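Local coordinates for SusD-like carbohydrate binding protein BF1063 (Bacteroides fragilis NCTC 9343, PDB 3I4G) that probably binds carbohydrate at the outer membrane of the bacterium, as a member of the SusD family of glycan-capturing proteins, at residues 386-391 / 418-423; 412-417 / 426-431; 212-217 / 394-399; 60-65 / 447-452. All coordinates share one frame; numbering follows the deposited sequence.

Contact 1. Residues 386-391 / 418-423; sequences RYAEVL and RGRASV
The guanidinium groups of R386 and R420 meet with their planes 59° apart: R420 NH2 sits at the edge of the R386 group, near its plane, while R386 NH1 reaches the R420 group obliquely. A388 CB lies at the edge of the R420 group, 4.1 Å from R420 NH2. The two amino nitrogens, R386 NH1 and R420 NH2, come within 3.6 Å without a hydrogen bond between them, and what holds these cations together is the pair of acids they share. E250 forms salt bridges with R420 NH1 and R386 NH1, and E447 with R386 NH1 and R420 NH2, while E451 takes R386 NH2. The side chains cross at about a right angle. R420 stretches across from its loop with CG anti to the backbone N (chi1 -175°) and bends at chi3, which delivers NH2 to the meeting point; R386, at the N-cap position of helix 387-400, also bends at chi3. Salt bridges to several carboxylates should limit how far either guanidinium can turn, and the carboxylates probably offset the two like charges in this buried place. Such a pair of arginines bridged by shared glutamates from outside both segments is a buried charge cluster, here between the start of helix 387-400 and the loop after helix 414-418.

Contact 2. Residues 412-417 / 426-431; sequences ETINAV and PPVTEV
N415 reaches from helix 414-418 to the backbone of P427 and V428, and its side chain can be followed atom by atom. From CB, CG lies anti to the carbonyl carbon and beside the backbone N (chi1 -64°), a rotation that turns the amide toward the loop. N415 CG itself rests 3.6 Å from P427 CB. At the tip the two amide atoms divide the work. N415 OD1 accepts from V428 N at 2.8 Å, the donor being tilted 28° from the carbonyl plane of the asparagine. N415 ND2 gives a nearly straight bond (176°) to V428 O at 3.0 Å, approaching that oxygen in its carbonyl plane, on a lone pair. Two bonds to one residue fix the amide's flip and leave it little freedom to turn. N415 ND2 also bonds D411 OD1, while V428 O has a second partner in Q407 NE2, so the pairing is tied into helix 407-412 as well.

Beside this polar grip, I414 supplies an apolar one: I414 CD1 meets V428 CG2 at 4.0 Å, the two side chains crossing at about a right angle. I414 also packs on helix 387-400 through L395. The motif is a side-chain amide bonded to both the N-H and the C=O of a single residue, V428, which ties helix 414-418 to the loop leading into helix 433-447.

Contact 3. Residues 212-217 / 394-399; sequences KDWKSG and YLECLV
Close helix-helix packing, with a cysteine sulfur at the edge of an indole, joins the first turn of helix 214-227 to the C-terminal half of helix 387-400. The backbones come near: W214 and C397 have their CA atoms 4.8 Å apart, and C397 CB lies 3.4 Å from W214 O. C397 SG stands beside the six-membered ring of W214, 5.3 Å from its centroid and 88° off the ring normal, with W214 CE3 its nearest ring atom at 3.9 Å. Having SG anti to the carbonyl carbon (chi1 -71°), C397 also lays its sulfur against the backbone of G217, where SG is 3.7 Å from G217 C. With no side chain at G217, the sulfur rests directly on its backbone, which is consistent with the close approach of the helices.

Both helices belong to the largely helical framework of the SusD-like fold, and M209 of the preceding helix 197-211 touches both W214 and C397. That helix ends at K212 in a Schellman motif, and K212 CA lies over one face of the indole, toward its rim, 3.8 Å above the plane. D213 then serves as N-cap of the next helix, accepting from S216 N through OD1 at 3.2 Å and from S216 OG through OD2, each donor approaching from above the carboxylate plane.

Farther along the indole, E396 runs extended past the ring, and its OE2 lies 3.8 Å from W214 CZ3, the ring and carboxylate planes being 35° apart. Its charge is met elsewhere, by a salt bridge from OE1 to R460 and a hydrogen bond from OE2 to W461 NE1.

Contact 4. Residues 60-65 / 447-452; sequences SDNAFD and ELAMEG
Apolar contact comes first: the selenomethionine M450 lays its end against A63, with M450 CE and M450 SE each 4.1 Å from A63 CB. Its side chain leaves the backbone with CG anti to the carbonyl carbon (chi1 -55°) and folds at both later torsions, which brings the selenium and terminal methyl round to the strand. M450 SE also comes within 4.2 Å of N62 O. V281 and P283, from the strand paired with 63-65, and L287 of helix 285-288 pack on the same side chain.

The segments meet as two turns: a type I beta turn from S60 to A63 leads into strand 63-65, and a type II beta turn from L448 to E451 follows helix 433-447. M450 occupies the third position of the latter with positive phi (74°), and E451 N closes it on L448 O.

No hydrogen bond crosses between the segments. N62 ND2 touches A449 lightly, 4.2 Å from A449 CA; the amide's bonds go elsewhere, OD1 to R445 NE and ND2 to E57 OE2. Inside the first turn, S60 OG accepts from N62 N at 3.1 Å, an ST turn that braces the asparagine's backbone.

How the contacts relate
Contacts 1, 2 and 3 gather around helix 387-400: it supplies one segment to contact 1 and one to contact 3, whose centres lie about 19 Å apart, and its side chains pack on 412-417 of contact 2. Contacts 1 and 2 are closest, about 10 Å between centres, and their segments alternate along the chain, interlocking around helix 414-418 and its following loop. Contact 4, whose centre is about 8 Å from that of the chain, joins 60-65 to 447-452 and encloses the other three in sequence. Acidic residues of 447-452 also serve contact 1, linking helix 387-400 and the loop after helix 414-418 with a contact nearer the chain's centre.

Contact 1. Residues 386-391 / 418-423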
loop_
_atom_site.group_PDB
_atom_site.type_symbol
_atom_site.label_atom_id
_atom_site.label_comp_id
_atom_site.label_asym_id
_atom_site.label_seq_id
_atom_site.Cartn_x
_atom_site.Cartn_y
_atom_site.Cartn_z
ATOM N N ARG A 386 0.242 -2.979 9.453
ATOM C CA ARG A 386 1.320 -2.964 10.444
ATOM C C ARG A 386 0.875 -2.199 11.682
ATOM O O ARG A 386 0.148 -1.200 11.616
ATOM C CB ARG A 386 2.604 -2.336 9.868
ATOM C CG ARG A 386 3.147 -3.060 8.695
ATOM C CD ARG A 386 4.588 -2.737 8.355
ATOM N NE ARG A 386 4.893 -1.399 7.846
ATOM C CZ ARG A 386 5.489 -0.413 8.530
ATOM N NH1 ARG A 386 5.691 -0.455 9.855
ATOM N NH2 ARG A 386 5.841 0.681 7.879
ATOM N N TYR A 387 1.397 -2.643 12.827
ATOM C CA TYR A 387 1.075 -1.938 14.084
ATOM C C TYR A 387 1.513 -0.462 14.034
ATOM O O TYR A 387 0.897 0.377 14.648
ATOM C CB TYR A 387 1.688 -2.654 15.283
ATOM C CG TYR A 387 1.193 -2.222 16.655
ATOM C CD1 TYR A 387 -0.147 -2.245 16.960
ATOM C CD2 TYR A 387 2.093 -1.837 17.644
ATOM C CE1 TYR A 387 -0.585 -1.905 18.221
ATOM C CE2 TYR A 387 1.658 -1.491 18.895
ATOM C CZ TYR A 387 0.332 -1.531 19.169
ATOM O OH TYR A 387 -0.119 -1.220 20.452
ATOM N N ALA A 388 2.586 -0.121 13.303
ATOM C CA ALA A 388 2.924 1.289 13.206
ATOM C C ALA A 388 1.797 2.107 12.596
ATOM O O ALA A 388 1.574 3.249 13.002
ATOM C CB ALA A 388 4.146 1.480 12.369
ATOM N N GLU A 389 1.069 1.555 11.622
ATOM C CA GLU A 389 -0.064 2.284 11.054
ATOM C C GLU A 389 -1.170 2.412 12.102
ATOM O O GLU A 389 -1.854 3.436 12.180
ATOM C CB GLU A 389 -0.614 1.589 9.812
ATOM C CG GLU A 389 -1.802 2.382 9.245
ATOM C CD GLU A 389 -2.562 1.713 8.122
ATOM O OE1 GLU A 389 -2.036 0.770 7.505
ATOM O OE2 GLU A 389 -3.717 2.152 7.854
ATOM N N VAL A 390 -1.400 1.372 12.895
ATOM C CA VAL A 390 -2.394 1.438 13.959
ATOM C C VAL A 390 -2.095 2.563 14.943
ATOM O O VAL A 390 -3.000 3.317 15.313
ATOM C CB VAL A 390 -2.477 0.071 14.703
ATOM C CG1 VAL A 390 -3.348 0.143 15.948
ATOM C CG2 VAL A 390 -2.977 -1.028 13.744
ATOM N N LEU A 391 -0.837 2.668 15.368
ATOM C CA LEU A 391 -0.452 3.716 16.315
ATOM C C LEU A 391 -0.606 5.096 15.711
ATOM O O LEU A 391 -1.160 6.005 16.343
ATOM C CB LEU A 391 0.991 3.516 16.786
ATOM C CG LEU A 391 1.294 2.256 17.566
ATOM C CD1 LEU A 391 2.780 2.198 17.965
ATOM C CD2 LEU A 391 0.410 2.153 18.818
ATOM N N ARG A 418 8.818 6.299 15.916
ATOM C CA ARG A 418 10.124 6.938 15.700
ATOM C C ARG A 418 11.252 6.325 16.539
ATOM O O ARG A 418 12.427 6.335 16.149
ATOM C CB ARG A 418 10.042 8.429 15.988
ATOM C CG ARG A 418 9.221 9.180 14.951
ATOM C CD ARG A 418 8.975 10.620 15.301
ATOM N NE ARG A 418 10.181 11.435 15.317
ATOM C CZ ARG A 418 10.745 11.996 14.244
ATOM N NH1 ARG A 418 10.284 11.769 13.013
ATOM N NH2 ARG A 418 11.829 12.735 14.413
ATOM N N GLY A 419 10.886 5.820 17.705
ATOM C CA GLY A 419 11.820 5.252 18.667
ATOM C C GLY A 419 12.237 3.829 18.418
ATOM O O GLY A 419 13.048 3.294 19.150
ATOM N N ARG A 420 11.696 3.212 17.370
ATOM C CA ARG A 420 12.095 1.901 16.945
ATOM C C ARG A 420 13.618 1.840 16.960
ATOM O O ARG A 420 14.261 2.752 16.436
ATOM C CB ARG A 420 11.536 1.678 15.513
ATOM C CG ARG A 420 11.756 0.324 14.966
ATOM C CD ARG A 420 11.550 0.280 13.477
ATOM N NE ARG A 420 10.209 0.658 13.042
ATOM C CZ ARG A 420 9.182 -0.179 12.986
ATOM N NH1 ARG A 420 9.267 -1.418 13.427
ATOM N NH2 ARG A 420 8.013 0.255 12.531
ATOM N N ALA A 421 14.238 0.803 17.506
ATOM C CA ALA A 421 15.709 0.812 17.672
ATOM C C ALA A 421 16.519 1.064 16.412
ATOM O O ALA A 421 17.558 1.737 16.447
ATOM C CB ALA A 421 16.160 -0.505 18.306
ATOM N N SER A 422 16.062 0.516 15.291
ATOM C CA SER A 422 16.761 0.673 14.019
ATOM C C SER A 422 16.541 2.043 13.377
ATOM O O SER A 422 17.146 2.346 12.352
ATOM C CB SER A 422 16.325 -0.414 13.042
ATOM O OG SER A 422 14.915 -0.377 12.813
ATOM N N VAL A 423 15.662 2.867 13.946
ATOM C CA VAL A 423 15.353 4.179 13.404
ATOM C C VAL A 423 15.810 5.245 14.392
ATOM O O VAL A 423 16.607 6.130 14.033
ATOM C CB VAL A 423 13.843 4.234 13.051
ATOM C CG1 VAL A 423 13.414 5.641 12.650
ATOM C CG2 VAL A 423 13.496 3.225 11.948
#

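Contact 2. Residues 412-417 / 426-431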
loop_
_atom_site.group_PDB
_atom_site.type_symbol
_atom_site.label_atom_id
_atom_site.label_comp_id
_atom_site.label_asym_id
_atom_site.label_seq_id
_atom_site.Cartn_x
_atom_site.Cartn_y
_atom_site.Cartn_z
ATOM N N GLU A 412 3.342 6.833 23.323
ATOM C CA GLU A 412 2.810 5.500 23.005
ATOM C C GLU A 412 2.515 5.337 21.501
ATOM O O GLU A 412 2.254 4.231 21.047
ATOM C CB GLU A 412 1.562 5.173 23.848
ATOM C CG GLU A 412 0.343 5.901 23.464
ATOM C CD GLU A 412 -0.905 5.556 24.318
ATOM O OE1 GLU A 412 -0.950 4.467 24.929
ATOM O OE2 GLU A 412 -1.830 6.394 24.332
ATOM N N THR A 413 2.512 6.422 20.738
ATOM C CA THR A 413 2.129 6.369 19.338
ATOM C C THR A 413 3.280 6.780 18.428
ATOM O O THR A 413 4.122 5.963 18.070
ATOM C CB THR A 413 0.857 7.219 19.050
ATOM O OG1 THR A 413 1.048 8.603 19.425
ATOM C CG2 THR A 413 -0.375 6.667 19.784
ATOM N N ILE A 414 3.321 8.042 18.042
ATOM C CA ILE A 414 4.323 8.522 17.109
ATOM C C ILE A 414 5.761 8.297 17.586
ATOM O O ILE A 414 6.632 7.950 16.778
ATOM C CB ILE A 414 4.066 10.011 16.763
ATOM C CG1 ILE A 414 4.995 10.472 15.650
ATOM C CG2 ILE A 414 4.163 10.909 18.011
ATOM C CD1 ILE A 414 4.428 11.706 14.888
ATOM N N ASN A 415 6.005 8.453 18.879
ATOM C CA ASN A 415 7.369 8.275 19.385
ATOM C C ASN A 415 7.748 6.795 19.538
ATOM O O ASN A 415 8.932 6.452 19.564
ATOM C CB ASN A 415 7.576 9.073 20.660
ATOM C CG ASN A 415 7.454 10.524 20.417
ATOM O OD1 ASN A 415 7.662 10.967 19.298
ATOM N ND2 ASN A 415 7.119 11.277 21.452
ATOM N N ALA A 416 6.765 5.908 19.625
ATOM C CA ALA A 416 7.057 4.473 19.600
ATOM C C ALA A 416 7.479 4.070 18.184
ATOM O O ALA A 416 8.374 3.223 18.015
ATOM C CB ALA A 416 5.842 3.676 20.068
ATOM N N VAL A 417 6.878 4.692 17.176
ATOM C CA VAL A 417 7.251 4.456 15.781
ATOM C C VAL A 417 8.612 5.063 15.504
ATOM O O VAL A 417 9.523 4.379 15.020
ATOM C CB VAL A 417 6.205 5.042 14.836
ATOM C CG1 VAL A 417 6.626 4.944 13.388
ATOM C CG2 VAL A 417 4.881 4.294 15.046
ATOM N N PRO A 426 14.405 11.506 16.795
ATOM C CA PRO A 426 14.043 12.283 17.977
ATOM C C PRO A 426 12.552 12.374 18.232
ATOM O O PRO A 426 11.783 12.600 17.305
ATOM C CB PRO A 426 14.579 13.690 17.663
ATOM C CG PRO A 426 15.508 13.567 16.599
ATOM C CD PRO A 426 15.221 12.292 15.860
ATOM N N PRO A 427 12.138 12.249 19.500
ATOM C CA PRO A 427 10.708 12.292 19.786
ATOM C C PRO A 427 10.026 13.637 19.519
ATOM O O PRO A 427 10.649 14.709 19.580
ATOM C CB PRO A 427 10.639 11.968 21.284
ATOM C CG PRO A 427 11.973 12.221 21.809
ATOM C CD PRO A 427 12.928 11.967 20.705
ATOM N N VAL A 428 8.758 13.532 19.136
ATOM C CA VAL A 428 7.841 14.647 18.947
ATOM C C VAL A 428 7.285 15.064 20.302
ATOM O O VAL A 428 6.966 14.218 21.125
ATOM C CB VAL A 428 6.680 14.234 18.004
ATOM C CG1 VAL A 428 5.581 15.290 17.946
ATOM C CG2 VAL A 428 7.224 13.951 16.602
ATOM N N THR A 429 7.146 16.371 20.512
ATOM C CA THR A 429 6.565 16.941 21.724
ATOM C C THR A 429 5.377 17.868 21.427
ATOM O O THR A 429 4.717 18.353 22.370
ATOM C CB THR A 429 7.644 17.731 22.536
ATOM O OG1 THR A 429 8.189 18.778 21.718
ATOM C CG2 THR A 429 8.782 16.797 22.953
ATOM N N GLU A 430 5.089 18.074 20.141
ATOM C CA GLU A 430 4.040 18.989 19.692
ATOM C C GLU A 430 2.684 18.479 20.076
ATOM O O GLU A 430 2.331 17.358 19.692
ATOM C CB GLU A 430 4.073 19.160 18.168
ATOM C CG GLU A 430 2.960 20.099 17.657
ATOM C CD GLU A 430 3.146 21.482 18.232
ATOM O OE1 GLU A 430 4.163 22.121 17.877
ATOM O OE2 GLU A 430 2.300 21.921 19.038
ATOM N N VAL A 431 1.902 19.302 20.794
ATOM C CA VAL A 431 0.541 18.874 21.167
ATOM C C VAL A 431 -0.559 19.810 20.607
ATOM O O VAL A 431 -1.741 19.511 20.816
ATOM C CB VAL A 431 0.378 18.731 22.699
ATOM C CG1 VAL A 431 1.383 17.671 23.248
ATOM C CG2 VAL A 431 0.518 20.094 23.395
#

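Contact 3. Residues 212-217 / 394-399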
loop_
_atom_site.group_PDB
_atom_site.type_symbol
_atom_site.label_atom_id
_atom_site.label_comp_id
_atom_site.label_asym_id
_atom_site.label_seq_id
_atom_site.Cartn_x
_atom_site.Cartn_y
_atom_site.Cartn_z
ATOM N N LYS A 212 -14.939 9.860 8.163
ATOM C CA LYS A 212 -14.555 10.971 9.005
ATOM C C LYS A 212 -15.248 10.833 10.386
ATOM O O LYS A 212 -15.513 11.828 11.056
ATOM C CB LYS A 212 -14.774 12.326 8.276
ATOM C CG LYS A 212 -13.891 12.485 6.992
ATOM C CD LYS A 212 -14.062 13.862 6.292
ATOM C CE LYS A 212 -13.053 14.061 5.173
ATOM N NZ LYS A 212 -13.203 13.115 4.024
ATOM N N ASP A 213 -15.483 9.577 10.818
ATOM C CA ASP A 213 -15.997 9.255 12.149
ATOM C C ASP A 213 -14.733 8.984 12.957
ATOM O O ASP A 213 -14.381 7.850 13.285
ATOM C CB ASP A 213 -16.953 8.073 12.173
ATOM C CG ASP A 213 -17.507 7.809 13.546
ATOM O OD1 ASP A 213 -17.085 8.481 14.511
ATOM O OD2 ASP A 213 -18.351 6.900 13.708
ATOM N N TRP A 214 -14.064 10.079 13.274
ATOM C CA TRP A 214 -12.785 10.001 13.947
ATOM C C TRP A 214 -12.849 9.396 15.334
ATOM O O TRP A 214 -11.940 8.684 15.767
ATOM C CB TRP A 214 -12.161 11.402 13.987
ATOM C CG TRP A 214 -12.047 12.062 12.637
ATOM C CD1 TRP A 214 -12.760 13.135 12.200
ATOM C CD2 TRP A 214 -11.159 11.710 11.569
ATOM N NE1 TRP A 214 -12.352 13.480 10.956
ATOM C CE2 TRP A 214 -11.380 12.631 10.535
ATOM C CE3 TRP A 214 -10.159 10.744 11.405
ATOM C CZ2 TRP A 214 -10.684 12.595 9.346
ATOM C CZ3 TRP A 214 -9.454 10.725 10.220
ATOM C CH2 TRP A 214 -9.712 11.669 9.222
ATOM N N LYS A 215 -13.935 9.645 16.056
ATOM C CA LYS A 215 -14.104 9.079 17.382
ATOM C C LYS A 215 -14.156 7.569 17.318
ATOM O O LYS A 215 -13.487 6.873 18.092
ATOM C CB LYS A 215 -15.379 9.618 18.032
ATOM C CG LYS A 215 -15.504 9.199 19.474
ATOM C CD LYS A 215 -16.712 9.848 20.203
ATOM C CE LYS A 215 -16.646 11.395 20.231
ATOM N NZ LYS A 215 -15.423 12.026 20.909
ATOM N N SER A 216 -14.927 7.034 16.380
ATOM C CA SER A 216 -15.025 5.569 16.250
ATOM C C SER A 216 -13.718 4.976 15.739
ATOM O O SER A 216 -13.336 3.866 16.127
ATOM C CB SER A 216 -16.176 5.169 15.328
ATOM O OG SER A 216 -17.429 5.535 15.886
ATOM N N GLY A 217 -13.005 5.709 14.876
ATOM C CA GLY A 217 -11.740 5.217 14.362
ATOM C C GLY A 217 -10.723 5.153 15.474
ATOM O O GLY A 217 -9.975 4.184 15.563
ATOM N N TYR A 394 -4.433 5.849 15.288
ATOM C CA TYR A 394 -5.018 6.255 16.560
ATOM C C TYR A 394 -4.760 7.736 16.815
ATOM O O TYR A 394 -5.669 8.486 17.107
ATOM C CB TYR A 394 -4.444 5.391 17.678
ATOM C CG TYR A 394 -4.885 5.778 19.074
ATOM C CD1 TYR A 394 -6.225 5.857 19.421
ATOM C CD2 TYR A 394 -3.956 6.041 20.072
ATOM C CE1 TYR A 394 -6.605 6.212 20.682
ATOM C CE2 TYR A 394 -4.344 6.336 21.362
ATOM C CZ TYR A 394 -5.666 6.445 21.649
ATOM O OH TYR A 394 -6.030 6.758 22.942
ATOM N N LEU A 395 -3.498 8.159 16.677
ATOM C CA LEU A 395 -3.131 9.546 16.923
ATOM C C LEU A 395 -3.840 10.468 15.921
ATOM O O LEU A 395 -4.361 11.512 16.325
ATOM C CB LEU A 395 -1.618 9.709 16.865
ATOM C CG LEU A 395 -1.097 11.120 17.174
ATOM C CD1 LEU A 395 -1.565 11.625 18.546
ATOM C CD2 LEU A 395 0.428 11.127 17.079
ATOM N N GLU A 396 -3.857 10.131 14.639
ATOM C CA GLU A 396 -4.555 10.951 13.651
ATOM C C GLU A 396 -6.011 11.120 14.050
ATOM O O GLU A 396 -6.554 12.221 13.995
ATOM C CB GLU A 396 -4.445 10.348 12.248
ATOM C CG GLU A 396 -5.232 11.101 11.186
ATOM C CD GLU A 396 -5.147 10.544 9.790
ATOM O OE1 GLU A 396 -4.377 9.608 9.509
ATOM O OE2 GLU A 396 -5.888 11.114 8.961
ATOM N N CYS A 397 -6.655 10.040 14.454
ATOM C CA CYS A 397 -8.069 10.081 14.836
ATOM C C CYS A 397 -8.286 10.958 16.066
ATOM O O CYS A 397 -9.273 11.713 16.130
ATOM C CB CYS A 397 -8.647 8.674 15.055
ATOM S SG CYS A 397 -8.857 7.720 13.548
ATOM N N LEU A 398 -7.419 10.856 17.063
ATOM C CA LEU A 398 -7.570 11.709 18.260
ATOM C C LEU A 398 -7.459 13.174 17.888
ATOM O O LEU A 398 -8.240 14.006 18.372
ATOM C CB LEU A 398 -6.512 11.400 19.308
ATOM C CG LEU A 398 -6.574 10.046 19.995
ATOM C CD1 LEU A 398 -5.320 9.933 20.915
ATOM C CD2 LEU A 398 -7.857 9.851 20.798
ATOM N N VAL A 399 -6.465 13.515 17.067
ATOM C CA VAL A 399 -6.277 14.890 16.605
ATOM C C VAL A 399 -7.513 15.397 15.859
ATOM O O VAL A 399 -8.058 16.470 16.157
ATOM C CB VAL A 399 -5.085 15.002 15.692
ATOM C CG1 VAL A 399 -5.047 16.387 14.963
ATOM C CG2 VAL A 399 -3.800 14.743 16.488
#

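Contact 4. Residues 60-65 / 447-452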
loop_
_atom_site.group_PDB
_atom_site.type_symbol
_atom_site.label_atom_id
_atom_site.label_comp_id
_atom_site.label_asym_id
_atom_site.label_seq_id
_atom_site.Cartn_x
_atom_site.Cartn_y
_atom_site.Cartn_z
ATOM N N SER A 60 0.897 8.105 -6.722
ATOM C CA SER A 60 1.063 9.085 -5.671
ATOM C C SER A 60 2.276 9.974 -5.919
ATOM O O SER A 60 3.044 9.754 -6.848
ATOM C CB SER A 60 1.244 8.393 -4.309
ATOM O OG SER A 60 2.533 7.868 -4.133
ATOM N N ASP A 61 2.430 10.950 -5.040
ATOM C CA ASP A 61 3.576 11.840 -5.014
ATOM C C ASP A 61 4.895 11.155 -4.604
ATOM O O ASP A 61 5.935 11.782 -4.700
ATOM C CB ASP A 61 3.288 13.100 -4.153
ATOM C CG ASP A 61 2.774 12.808 -2.763
ATOM O OD1 ASP A 61 2.286 11.678 -2.490
ATOM O OD2 ASP A 61 2.780 13.737 -1.935
ATOM N N ASN A 62 4.836 9.906 -4.186
ATOM C CA ASN A 62 6.017 9.167 -3.780
ATOM C C ASN A 62 6.784 8.496 -4.892
ATOM O O ASN A 62 7.970 8.180 -4.699
ATOM C CB ASN A 62 5.647 8.056 -2.765
ATOM C CG ASN A 62 5.360 8.547 -1.368
ATOM O OD1 ASN A 62 5.605 9.703 -1.036
ATOM N ND2 ASN A 62 4.912 7.632 -0.522
ATOM N N ALA A 63 6.166 8.236 -6.047
ATOM C CA ALA A 63 6.807 7.357 -7.013
ATOM C C ALA A 63 6.230 7.554 -8.397
ATOM O O ALA A 63 5.317 8.348 -8.602
ATOM C CB ALA A 63 6.691 5.900 -6.563
ATOM N N PHE A 64 6.802 6.826 -9.333
ATOM C CA PHE A 64 6.485 6.916 -10.753
ATOM C C PHE A 64 6.549 5.523 -11.348
ATOM O O PHE A 64 7.301 4.668 -10.899
ATOM C CB PHE A 64 7.490 7.840 -11.410
ATOM C CG PHE A 64 7.289 8.073 -12.897
ATOM C CD1 PHE A 64 6.266 8.902 -13.318
ATOM C CD2 PHE A 64 8.174 7.600 -13.838
ATOM C CE1 PHE A 64 6.069 9.186 -14.687
ATOM C CE2 PHE A 64 7.999 7.886 -15.180
ATOM C CZ PHE A 64 6.942 8.684 -15.611
ATOM N N ASP A 65 5.752 5.309 -12.385
ATOM C CA ASP A 65 5.726 4.043 -13.104
ATOM C C ASP A 65 6.699 4.113 -14.272
ATOM O O ASP A 65 6.582 5.013 -15.090
ATOM C CB ASP A 65 4.302 3.791 -13.613
ATOM C CG ASP A 65 4.082 2.389 -14.040
ATOM O OD1 ASP A 65 4.600 2.005 -15.080
ATOM O OD2 ASP A 65 3.397 1.618 -13.346
ATOM N N GLU A 447 6.878 6.654 7.399
ATOM C CA GLU A 447 6.831 5.292 7.937
ATOM C C GLU A 447 6.330 4.275 6.938
ATOM O O GLU A 447 6.880 3.172 6.850
ATOM C CB GLU A 447 5.970 5.275 9.194
ATOM C CG GLU A 447 5.792 3.916 9.799
ATOM C CD GLU A 447 7.050 3.268 10.336
ATOM O OE1 GLU A 447 8.045 3.982 10.561
ATOM O OE2 GLU A 447 7.037 2.040 10.533
ATOM N N LEU A 448 5.318 4.642 6.155
ATOM C CA LEU A 448 4.669 3.708 5.244
ATOM C C LEU A 448 5.074 3.874 3.802
ATOM O O LEU A 448 4.463 3.262 2.929
ATOM C CB LEU A 448 3.146 3.874 5.355
ATOM C CG LEU A 448 2.541 3.688 6.734
ATOM C CD1 LEU A 448 1.039 4.061 6.701
ATOM C CD2 LEU A 448 2.747 2.266 7.262
ATOM N N ALA A 449 6.130 4.612 3.524
ATOM C CA ALA A 449 6.522 4.865 2.145
ATOM C C ALA A 449 6.784 3.590 1.358
ATOM O O ALA A 449 7.470 2.666 1.809
ATOM C CB ALA A 449 7.753 5.805 2.081
HETATM N N MSE A 450 6.255 3.559 0.133
HETATM C CA MSE A 450 6.400 2.482 -0.847
HETATM C C MSE A 450 5.572 1.252 -0.510
HETATM O O MSE A 450 5.758 0.228 -1.167
HETATM C CB MSE A 450 7.866 2.084 -1.077
HETATM C CG MSE A 450 8.762 3.245 -1.488
HETATM SE SE MSE A 450 8.179 4.305 -3.036
HETATM C CE MSE A 450 8.031 2.820 -4.273
ATOM N N GLU A 451 4.601 1.359 0.417
ATOM C CA GLU A 451 3.804 0.199 0.808
ATOM C C GLU A 451 2.403 0.220 0.211
ATOM O O GLU A 451 1.604 -0.660 0.508
ATOM C CB GLU A 451 3.702 0.097 2.337
ATOM C CG GLU A 451 5.090 -0.079 2.961
ATOM C CD GLU A 451 5.117 -0.189 4.455
ATOM O OE1 GLU A 451 4.274 -0.937 5.011
ATOM O OE2 GLU A 451 5.997 0.462 5.077
ATOM N N GLY A 452 2.105 1.155 -0.669
ATOM C CA GLY A 452 0.809 1.172 -1.362
ATOM C C GLY A 452 -0.329 1.835 -0.626
ATOM O O GLY A 452 -1.498 1.624 -0.979
#